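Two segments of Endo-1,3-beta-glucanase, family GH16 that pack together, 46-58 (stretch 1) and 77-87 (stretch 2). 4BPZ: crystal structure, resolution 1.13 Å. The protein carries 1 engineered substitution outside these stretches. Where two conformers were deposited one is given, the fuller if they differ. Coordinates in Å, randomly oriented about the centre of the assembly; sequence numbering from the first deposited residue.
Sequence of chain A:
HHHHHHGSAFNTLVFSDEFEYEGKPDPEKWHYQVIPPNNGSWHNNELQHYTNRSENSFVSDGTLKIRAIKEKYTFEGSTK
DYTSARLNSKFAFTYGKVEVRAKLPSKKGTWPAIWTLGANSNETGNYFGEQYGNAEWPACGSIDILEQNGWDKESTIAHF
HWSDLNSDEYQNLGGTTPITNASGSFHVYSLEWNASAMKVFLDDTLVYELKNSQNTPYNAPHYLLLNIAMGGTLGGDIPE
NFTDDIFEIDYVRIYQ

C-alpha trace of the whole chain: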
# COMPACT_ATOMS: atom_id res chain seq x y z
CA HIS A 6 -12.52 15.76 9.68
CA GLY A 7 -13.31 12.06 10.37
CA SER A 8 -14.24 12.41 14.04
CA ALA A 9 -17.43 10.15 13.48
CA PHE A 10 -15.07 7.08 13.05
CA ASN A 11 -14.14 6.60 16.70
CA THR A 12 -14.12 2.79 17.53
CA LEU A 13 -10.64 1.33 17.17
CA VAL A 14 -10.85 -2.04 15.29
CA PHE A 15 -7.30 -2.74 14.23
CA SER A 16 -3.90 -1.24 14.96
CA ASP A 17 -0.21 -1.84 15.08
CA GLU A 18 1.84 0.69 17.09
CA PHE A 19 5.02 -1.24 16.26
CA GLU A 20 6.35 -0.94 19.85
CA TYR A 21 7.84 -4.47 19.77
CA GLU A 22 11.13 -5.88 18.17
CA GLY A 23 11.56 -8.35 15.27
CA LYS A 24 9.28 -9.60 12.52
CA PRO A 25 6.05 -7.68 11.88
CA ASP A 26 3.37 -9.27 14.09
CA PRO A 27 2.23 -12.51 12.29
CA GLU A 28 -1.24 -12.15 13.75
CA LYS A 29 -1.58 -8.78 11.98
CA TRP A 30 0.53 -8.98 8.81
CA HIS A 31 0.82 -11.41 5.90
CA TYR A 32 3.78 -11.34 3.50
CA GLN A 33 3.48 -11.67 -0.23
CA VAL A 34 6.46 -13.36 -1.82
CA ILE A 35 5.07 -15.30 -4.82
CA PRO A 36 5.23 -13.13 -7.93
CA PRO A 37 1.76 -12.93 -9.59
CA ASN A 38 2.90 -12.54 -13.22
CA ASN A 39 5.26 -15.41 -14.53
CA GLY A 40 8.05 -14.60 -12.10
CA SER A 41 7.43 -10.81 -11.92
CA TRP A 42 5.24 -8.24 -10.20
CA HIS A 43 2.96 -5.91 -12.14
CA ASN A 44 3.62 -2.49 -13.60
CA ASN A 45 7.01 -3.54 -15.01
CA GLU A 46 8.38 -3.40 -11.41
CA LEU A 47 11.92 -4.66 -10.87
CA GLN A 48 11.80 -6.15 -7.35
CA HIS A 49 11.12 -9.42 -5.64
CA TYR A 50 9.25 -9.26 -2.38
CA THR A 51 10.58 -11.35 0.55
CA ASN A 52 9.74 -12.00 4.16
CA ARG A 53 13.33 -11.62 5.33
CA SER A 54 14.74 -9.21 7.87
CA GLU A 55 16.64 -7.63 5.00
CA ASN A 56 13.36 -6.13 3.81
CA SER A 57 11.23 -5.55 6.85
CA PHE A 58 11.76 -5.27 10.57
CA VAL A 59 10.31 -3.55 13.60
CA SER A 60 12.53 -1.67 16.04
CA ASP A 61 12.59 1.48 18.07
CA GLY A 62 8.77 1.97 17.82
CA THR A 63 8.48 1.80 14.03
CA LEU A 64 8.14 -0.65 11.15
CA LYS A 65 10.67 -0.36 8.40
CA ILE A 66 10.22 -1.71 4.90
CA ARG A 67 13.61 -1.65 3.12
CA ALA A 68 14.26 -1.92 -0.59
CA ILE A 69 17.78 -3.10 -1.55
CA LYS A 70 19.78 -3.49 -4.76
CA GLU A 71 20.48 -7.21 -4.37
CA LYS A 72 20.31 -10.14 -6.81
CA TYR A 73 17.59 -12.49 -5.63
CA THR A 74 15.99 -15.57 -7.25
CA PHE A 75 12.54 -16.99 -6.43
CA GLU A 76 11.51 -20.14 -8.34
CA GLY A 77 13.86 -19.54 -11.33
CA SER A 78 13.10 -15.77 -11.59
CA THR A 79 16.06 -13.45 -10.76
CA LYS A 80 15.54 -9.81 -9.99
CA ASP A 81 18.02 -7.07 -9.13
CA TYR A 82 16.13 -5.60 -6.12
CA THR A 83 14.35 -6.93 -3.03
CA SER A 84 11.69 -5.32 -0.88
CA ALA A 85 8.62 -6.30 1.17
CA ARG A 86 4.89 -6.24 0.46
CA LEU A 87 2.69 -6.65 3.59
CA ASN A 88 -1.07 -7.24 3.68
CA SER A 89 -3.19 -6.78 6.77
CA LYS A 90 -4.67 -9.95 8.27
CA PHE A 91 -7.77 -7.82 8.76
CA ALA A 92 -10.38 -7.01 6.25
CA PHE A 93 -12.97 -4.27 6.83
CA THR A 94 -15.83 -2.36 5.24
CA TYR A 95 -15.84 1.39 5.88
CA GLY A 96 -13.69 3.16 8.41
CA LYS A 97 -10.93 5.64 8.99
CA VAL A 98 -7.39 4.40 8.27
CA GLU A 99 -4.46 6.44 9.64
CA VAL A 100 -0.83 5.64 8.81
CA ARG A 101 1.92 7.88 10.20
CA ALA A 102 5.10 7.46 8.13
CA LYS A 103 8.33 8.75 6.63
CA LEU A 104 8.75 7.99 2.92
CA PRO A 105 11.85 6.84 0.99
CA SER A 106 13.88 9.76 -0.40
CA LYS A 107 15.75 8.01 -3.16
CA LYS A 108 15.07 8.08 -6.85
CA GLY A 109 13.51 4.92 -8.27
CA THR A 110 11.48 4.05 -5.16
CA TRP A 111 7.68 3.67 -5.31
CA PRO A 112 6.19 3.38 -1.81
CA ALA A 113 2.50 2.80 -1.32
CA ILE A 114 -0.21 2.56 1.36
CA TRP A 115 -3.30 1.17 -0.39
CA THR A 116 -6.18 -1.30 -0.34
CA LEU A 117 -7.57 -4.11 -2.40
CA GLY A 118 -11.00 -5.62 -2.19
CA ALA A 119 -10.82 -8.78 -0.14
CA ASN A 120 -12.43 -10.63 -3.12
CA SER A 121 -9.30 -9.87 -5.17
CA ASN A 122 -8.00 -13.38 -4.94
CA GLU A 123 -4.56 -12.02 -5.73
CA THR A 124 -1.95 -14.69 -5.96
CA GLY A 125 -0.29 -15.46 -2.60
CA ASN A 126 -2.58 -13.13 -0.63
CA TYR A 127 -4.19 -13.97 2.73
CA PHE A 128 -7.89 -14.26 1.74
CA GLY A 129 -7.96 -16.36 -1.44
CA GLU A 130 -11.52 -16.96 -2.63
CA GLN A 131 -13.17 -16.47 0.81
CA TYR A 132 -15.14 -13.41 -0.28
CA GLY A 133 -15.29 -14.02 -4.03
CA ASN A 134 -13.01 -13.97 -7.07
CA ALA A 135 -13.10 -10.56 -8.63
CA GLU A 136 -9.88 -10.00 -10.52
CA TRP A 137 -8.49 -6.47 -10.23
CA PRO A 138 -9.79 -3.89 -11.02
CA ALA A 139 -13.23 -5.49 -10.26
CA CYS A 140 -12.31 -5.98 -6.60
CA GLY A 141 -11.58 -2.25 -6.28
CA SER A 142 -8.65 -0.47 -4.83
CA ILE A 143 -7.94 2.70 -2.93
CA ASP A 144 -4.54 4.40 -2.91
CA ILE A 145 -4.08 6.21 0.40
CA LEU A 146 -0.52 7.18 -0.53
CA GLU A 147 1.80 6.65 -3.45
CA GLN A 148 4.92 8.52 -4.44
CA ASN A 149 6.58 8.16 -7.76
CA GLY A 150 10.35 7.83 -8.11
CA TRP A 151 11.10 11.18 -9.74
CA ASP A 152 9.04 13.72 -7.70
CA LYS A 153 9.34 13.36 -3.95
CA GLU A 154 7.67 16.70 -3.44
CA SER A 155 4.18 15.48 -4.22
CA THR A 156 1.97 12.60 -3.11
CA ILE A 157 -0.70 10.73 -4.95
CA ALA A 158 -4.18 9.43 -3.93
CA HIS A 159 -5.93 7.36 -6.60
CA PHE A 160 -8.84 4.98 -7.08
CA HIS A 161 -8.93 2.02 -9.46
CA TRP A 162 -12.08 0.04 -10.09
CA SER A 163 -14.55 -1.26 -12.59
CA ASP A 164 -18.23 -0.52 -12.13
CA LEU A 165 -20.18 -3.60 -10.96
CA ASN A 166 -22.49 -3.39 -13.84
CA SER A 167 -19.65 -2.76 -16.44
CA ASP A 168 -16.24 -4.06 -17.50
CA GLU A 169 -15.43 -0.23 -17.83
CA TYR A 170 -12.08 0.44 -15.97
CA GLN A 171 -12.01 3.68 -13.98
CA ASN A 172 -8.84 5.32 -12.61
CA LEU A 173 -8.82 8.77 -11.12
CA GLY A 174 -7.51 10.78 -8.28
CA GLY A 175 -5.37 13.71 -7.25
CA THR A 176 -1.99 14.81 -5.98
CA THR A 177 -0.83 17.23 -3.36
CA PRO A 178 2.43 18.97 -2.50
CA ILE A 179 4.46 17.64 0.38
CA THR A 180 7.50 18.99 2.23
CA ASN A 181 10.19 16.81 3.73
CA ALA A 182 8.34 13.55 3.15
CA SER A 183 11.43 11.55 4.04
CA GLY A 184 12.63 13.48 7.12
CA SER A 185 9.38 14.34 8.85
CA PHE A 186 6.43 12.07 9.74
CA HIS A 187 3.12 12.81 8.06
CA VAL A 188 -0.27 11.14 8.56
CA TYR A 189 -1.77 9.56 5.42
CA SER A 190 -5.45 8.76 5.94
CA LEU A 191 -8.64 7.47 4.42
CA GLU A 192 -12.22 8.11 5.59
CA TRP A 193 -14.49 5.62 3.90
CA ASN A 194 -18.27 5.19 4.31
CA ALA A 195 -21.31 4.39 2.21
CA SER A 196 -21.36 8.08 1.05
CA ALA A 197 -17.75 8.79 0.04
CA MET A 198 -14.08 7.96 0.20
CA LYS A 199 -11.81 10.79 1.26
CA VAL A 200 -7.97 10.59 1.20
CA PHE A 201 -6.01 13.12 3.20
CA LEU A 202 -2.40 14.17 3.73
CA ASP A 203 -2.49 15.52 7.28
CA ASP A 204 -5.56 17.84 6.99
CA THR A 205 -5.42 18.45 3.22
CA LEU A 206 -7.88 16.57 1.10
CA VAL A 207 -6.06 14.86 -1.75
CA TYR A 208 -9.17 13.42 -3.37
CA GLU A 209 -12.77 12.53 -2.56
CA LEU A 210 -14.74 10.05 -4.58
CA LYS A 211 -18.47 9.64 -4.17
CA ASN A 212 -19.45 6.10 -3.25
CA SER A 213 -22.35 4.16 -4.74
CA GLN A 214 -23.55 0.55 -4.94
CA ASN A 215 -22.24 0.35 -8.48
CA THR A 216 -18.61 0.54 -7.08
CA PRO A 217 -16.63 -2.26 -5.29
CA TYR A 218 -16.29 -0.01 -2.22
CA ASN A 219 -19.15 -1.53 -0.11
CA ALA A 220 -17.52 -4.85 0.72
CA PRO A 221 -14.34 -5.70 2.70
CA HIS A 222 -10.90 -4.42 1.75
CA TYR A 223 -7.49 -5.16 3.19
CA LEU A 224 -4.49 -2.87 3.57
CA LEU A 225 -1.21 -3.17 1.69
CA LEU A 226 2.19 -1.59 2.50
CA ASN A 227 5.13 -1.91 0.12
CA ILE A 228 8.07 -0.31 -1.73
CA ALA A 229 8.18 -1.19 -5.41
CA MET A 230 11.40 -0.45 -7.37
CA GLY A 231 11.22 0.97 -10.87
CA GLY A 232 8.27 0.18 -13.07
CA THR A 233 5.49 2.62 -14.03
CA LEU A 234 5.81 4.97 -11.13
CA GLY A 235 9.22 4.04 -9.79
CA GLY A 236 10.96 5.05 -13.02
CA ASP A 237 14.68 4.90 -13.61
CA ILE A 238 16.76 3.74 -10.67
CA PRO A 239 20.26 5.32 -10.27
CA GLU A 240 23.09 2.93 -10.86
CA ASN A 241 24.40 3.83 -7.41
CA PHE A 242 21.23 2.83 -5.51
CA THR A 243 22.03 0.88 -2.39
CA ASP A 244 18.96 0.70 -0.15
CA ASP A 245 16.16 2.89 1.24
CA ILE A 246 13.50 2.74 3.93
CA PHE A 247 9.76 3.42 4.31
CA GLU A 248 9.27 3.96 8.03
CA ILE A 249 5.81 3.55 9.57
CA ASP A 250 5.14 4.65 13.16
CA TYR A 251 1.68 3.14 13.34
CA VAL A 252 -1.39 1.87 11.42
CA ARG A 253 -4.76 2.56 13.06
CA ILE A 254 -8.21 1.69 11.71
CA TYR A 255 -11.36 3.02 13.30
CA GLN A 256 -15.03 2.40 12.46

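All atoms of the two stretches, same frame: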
# COMPACT_ATOMS: atom_id res chain seq x y z
N GLU A 46 7.54 -3.62 -12.59
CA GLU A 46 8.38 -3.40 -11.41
C GLU A 46 9.55 -4.36 -11.44
O GLU A 46 9.49 -5.48 -11.96
CB GLU A 46 7.53 -3.67 -10.17
CG GLU A 46 6.49 -2.58 -9.98
CD GLU A 46 5.37 -3.01 -9.05
OE1 GLU A 46 5.58 -3.99 -8.25
OE2 GLU A 46 4.30 -2.35 -9.10
N LEU A 47 10.65 -3.96 -10.76
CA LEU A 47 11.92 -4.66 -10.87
C LEU A 47 12.29 -5.46 -9.68
O LEU A 47 13.32 -6.09 -9.67
CB LEU A 47 13.03 -3.62 -11.18
CG LEU A 47 12.81 -2.93 -12.56
CD1 LEU A 47 13.95 -1.96 -12.84
CD2 LEU A 47 12.80 -3.95 -13.69
N GLN A 48 11.48 -5.49 -8.61
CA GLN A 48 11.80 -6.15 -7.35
C GLN A 48 11.22 -7.55 -7.24
O GLN A 48 10.16 -7.86 -7.83
CB GLN A 48 11.40 -5.36 -6.10
CG GLN A 48 9.89 -5.41 -5.76
CD GLN A 48 9.00 -4.80 -6.77
OE1 GLN A 48 7.84 -5.29 -6.98
NE2 GLN A 48 9.39 -3.77 -7.42
N HIS A 49 11.82 -8.36 -6.37
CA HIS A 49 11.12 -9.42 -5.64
C HIS A 49 10.77 -8.93 -4.26
O HIS A 49 11.45 -8.11 -3.67
CB HIS A 49 11.98 -10.67 -5.50
CG HIS A 49 11.87 -11.63 -6.66
ND1 HIS A 49 10.70 -12.06 -7.12
CD2 HIS A 49 12.85 -12.24 -7.41
CE1 HIS A 49 10.93 -12.89 -8.15
NE2 HIS A 49 12.24 -13.01 -8.30
N TYR A 50 9.67 -9.48 -3.77
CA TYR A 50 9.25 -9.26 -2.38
C TYR A 50 9.59 -10.48 -1.53
O TYR A 50 9.46 -11.60 -1.99
CB TYR A 50 7.75 -8.95 -2.33
CG TYR A 50 7.40 -7.59 -2.87
CD1 TYR A 50 7.97 -6.43 -2.34
CD2 TYR A 50 6.45 -7.43 -3.89
CE1 TYR A 50 7.61 -5.17 -2.79
CE2 TYR A 50 6.09 -6.18 -4.35
CZ TYR A 50 6.66 -5.05 -3.79
OH TYR A 50 6.30 -3.79 -4.21
N THR A 51 10.11 -10.24 -0.32
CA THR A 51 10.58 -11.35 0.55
C THR A 51 10.03 -11.09 1.92
O THR A 51 9.61 -9.99 2.29
CB THR A 51 12.11 -11.54 0.56
OG1 THR A 51 12.70 -10.80 1.64
CG2 THR A 51 12.74 -11.27 -0.76
N ASN A 52 10.13 -12.16 2.76
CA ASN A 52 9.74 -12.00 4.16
C ASN A 52 10.93 -11.95 5.10
O ASN A 52 10.79 -12.17 6.29
CB ASN A 52 8.71 -13.06 4.63
CG ASN A 52 9.30 -14.41 4.86
OD1 ASN A 52 8.62 -15.30 5.54
ND2 ASN A 52 10.44 -14.67 4.45
N ARG A 53 12.11 -11.63 4.56
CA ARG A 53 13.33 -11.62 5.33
C ARG A 53 13.52 -10.38 6.10
O ARG A 53 13.00 -9.29 5.76
CB ARG A 53 14.54 -11.82 4.40
CG ARG A 53 14.49 -13.02 3.49
CD ARG A 53 15.67 -12.97 2.57
NE ARG A 53 15.55 -11.76 1.75
CZ ARG A 53 16.56 -11.14 1.14
NH1 ARG A 53 17.78 -11.65 1.09
NH2 ARG A 53 16.36 -9.95 0.57
N SER A 54 14.35 -10.44 7.14
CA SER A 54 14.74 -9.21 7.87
C SER A 54 15.50 -8.21 7.05
O SER A 54 15.47 -7.03 7.39
CB SER A 54 15.58 -9.46 9.12
OG SER A 54 14.77 -10.03 10.10
N GLU A 55 16.07 -8.63 5.91
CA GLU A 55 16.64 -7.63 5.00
C GLU A 55 15.59 -6.60 4.64
O GLU A 55 15.93 -5.40 4.48
CB GLU A 55 17.06 -8.30 3.71
CG GLU A 55 18.48 -8.86 3.70
CD GLU A 55 18.64 -10.20 4.39
OE1 GLU A 55 17.69 -10.75 4.96
OE2 GLU A 55 19.81 -10.72 4.35
N ASN A 56 14.35 -7.02 4.39
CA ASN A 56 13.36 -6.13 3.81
C ASN A 56 12.29 -5.62 4.68
O ASN A 56 11.56 -4.72 4.28
CB ASN A 56 12.76 -6.79 2.53
CG ASN A 56 13.80 -7.25 1.54
OD1 ASN A 56 13.95 -8.44 1.27
ND2 ASN A 56 14.58 -6.30 0.98
N SER A 57 12.17 -6.13 5.94
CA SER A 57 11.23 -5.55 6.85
C SER A 57 11.61 -5.94 8.22
O SER A 57 12.10 -7.06 8.49
CB SER A 57 9.78 -5.89 6.54
OG SER A 57 9.60 -7.30 6.64
N PHE A 58 11.36 -5.03 9.16
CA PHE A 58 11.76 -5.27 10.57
C PHE A 58 11.10 -4.19 11.42
O PHE A 58 10.81 -3.05 10.92
CB PHE A 58 13.32 -5.27 10.76
CG PHE A 58 13.96 -4.04 10.22
CD1 PHE A 58 14.23 -3.88 8.86
CD2 PHE A 58 14.38 -3.00 11.06
CE1 PHE A 58 14.87 -2.75 8.36
CE2 PHE A 58 15.09 -1.92 10.58
CZ PHE A 58 15.30 -1.77 9.19
N GLY A 77 13.30 -19.68 -9.96
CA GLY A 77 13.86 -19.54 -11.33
C GLY A 77 13.84 -18.12 -11.83
O GLY A 77 14.37 -17.90 -12.90
N SER A 78 13.23 -17.16 -11.10
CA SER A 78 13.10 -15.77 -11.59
C SER A 78 14.09 -14.93 -10.82
O SER A 78 13.95 -14.83 -9.61
CB SER A 78 11.71 -15.31 -11.41
OG SER A 78 11.67 -13.86 -11.67
N THR A 79 15.08 -14.31 -11.47
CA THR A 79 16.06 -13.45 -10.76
C THR A 79 15.68 -12.01 -10.97
O THR A 79 15.35 -11.62 -12.14
CB THR A 79 17.45 -13.72 -11.29
OG1 THR A 79 17.74 -15.13 -11.07
CG2 THR A 79 18.49 -12.90 -10.56
N LYS A 80 15.74 -11.24 -9.90
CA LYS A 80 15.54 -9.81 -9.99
C LYS A 80 16.74 -9.15 -9.33
O LYS A 80 17.53 -9.78 -8.60
CB LYS A 80 14.24 -9.38 -9.25
CG LYS A 80 12.98 -9.95 -9.82
CD LYS A 80 12.68 -9.38 -11.23
CE LYS A 80 11.43 -10.04 -11.83
NZ LYS A 80 11.27 -9.77 -13.24
N ASP A 81 16.85 -7.85 -9.58
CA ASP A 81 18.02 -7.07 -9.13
C ASP A 81 17.75 -6.27 -7.85
O ASP A 81 18.65 -5.60 -7.35
CB ASP A 81 18.41 -6.06 -10.22
CG ASP A 81 18.95 -6.73 -11.45
OD1 ASP A 81 19.41 -7.90 -11.35
OD2 ASP A 81 18.91 -6.08 -12.52
N TYR A 82 16.51 -6.31 -7.31
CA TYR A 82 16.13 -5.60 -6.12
C TYR A 82 15.28 -6.50 -5.27
O TYR A 82 14.50 -7.31 -5.82
CB TYR A 82 15.34 -4.29 -6.41
CG TYR A 82 16.10 -3.37 -7.33
CD1 TYR A 82 15.97 -3.51 -8.73
CD2 TYR A 82 16.99 -2.44 -6.85
CE1 TYR A 82 16.76 -2.74 -9.61
CE2 TYR A 82 17.78 -1.62 -7.70
CZ TYR A 82 17.63 -1.78 -9.06
OH TYR A 82 18.41 -1.02 -9.88
N THR A 83 15.30 -6.27 -3.98
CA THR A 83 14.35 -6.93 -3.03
C THR A 83 13.67 -5.89 -2.21
O THR A 83 14.20 -4.76 -1.97
CB THR A 83 15.15 -7.93 -2.10
OG1 THR A 83 16.09 -7.17 -1.36
CG2 THR A 83 15.77 -9.03 -2.86
N SER A 84 12.47 -6.20 -1.72
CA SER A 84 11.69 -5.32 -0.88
C SER A 84 10.69 -6.20 -0.11
O SER A 84 10.83 -7.42 -0.10
CB SER A 84 11.04 -4.25 -1.75
OG SER A 84 10.40 -3.29 -0.97
N ALA A 85 9.70 -5.55 0.51
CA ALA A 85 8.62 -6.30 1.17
C ALA A 85 7.30 -5.68 0.77
O ALA A 85 7.18 -4.49 0.47
CB ALA A 85 8.78 -6.29 2.67
N ARG A 86 6.29 -6.57 0.79
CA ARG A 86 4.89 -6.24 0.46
C ARG A 86 4.02 -6.93 1.56
O ARG A 86 3.87 -8.16 1.50
CB ARG A 86 4.52 -6.70 -0.96
CG ARG A 86 3.08 -6.47 -1.35
CD ARG A 86 2.96 -6.64 -2.84
NE ARG A 86 1.53 -6.65 -3.29
CZ ARG A 86 1.11 -6.10 -4.42
NH1 ARG A 86 1.84 -5.27 -5.13
NH2 ARG A 86 -0.16 -6.37 -4.81
N LEU A 87 3.51 -6.16 2.46
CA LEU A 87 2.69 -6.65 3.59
C LEU A 87 1.23 -6.46 3.26
O LEU A 87 0.86 -5.53 2.52
CB LEU A 87 2.98 -5.88 4.84
CG LEU A 87 4.40 -5.85 5.34
CD1 LEU A 87 4.51 -5.05 6.64
CD2 LEU A 87 4.94 -7.23 5.51
O HOH W 1 4.26 -3.85 -5.87
O HOH W 2 11.12 -7.06 -13.80
O HOH W 3 15.22 -6.62 -11.61
O HOH W 4 6.98 -9.36 1.25

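Gly77 stands clear of the other segment; its positive phi of 89° would jam a CB against the preceding carbonyl, reason enough for glycine. The contact begins at Ser78, whose backbone O accepts a hydrogen bond from His49 NE2 (2.8 Å), near the plane of the imidazole. Thr79 points away. Lys80 points back and lays its CG over a face of the same ring, 3.3 Å from His49 CD2, so one histidine is held at its edge by a polar bond and over one face by aliphatic carbon. Beyond that, the lysine chain leads off to a water that joins Lys80 NZ (2.8 Å) to Glu46 O (2.9 Å).

The chain turns a corner at Asp81, where a second water links Asp81 N (2.9 Å) to Leu47 O (2.8 Å). After the turn, a short parallel pairing forms. Tyr82 O accepts from His49 N (2.9 Å), His49 O accepts from Ser84 N (2.9 Å), and Ser84 O accepts from Thr51 N (2.9 Å). His49 thus uses both backbone polar groups, bonding to residues two apart, as parallel register demands. Tyr82 also packs its CD1 on Leu47 CB at 3.8 Å.

Thr83 shares a sheet face with His49, and its OG1 takes a hydrogen bond from Asn56 ND2 (2.9 Å). That amide is positioned from within its own loop: Asn56 OD1 accepts from Thr51 OG1 (2.7 Å) and Arg53 NH2 (2.9 Å). Ser84 points to the same side of the sheet as Tyr50, its CB 3.7 Å from Tyr50 CE1.

Ala85 CB fits against Asn56 O at 3.6 Å and Ser57 CB at 4.0 Å. Direct backbone pairing has ended by Arg86: a water bridges Arg86 N and Thr51 O, both at 2.9 Å. Arg86 CB sits almost on the Tyr50 ring normal, 3.5 Å from the ring centroid, repeating the aliphatic-over-aromatic motif of Lys80 and His49.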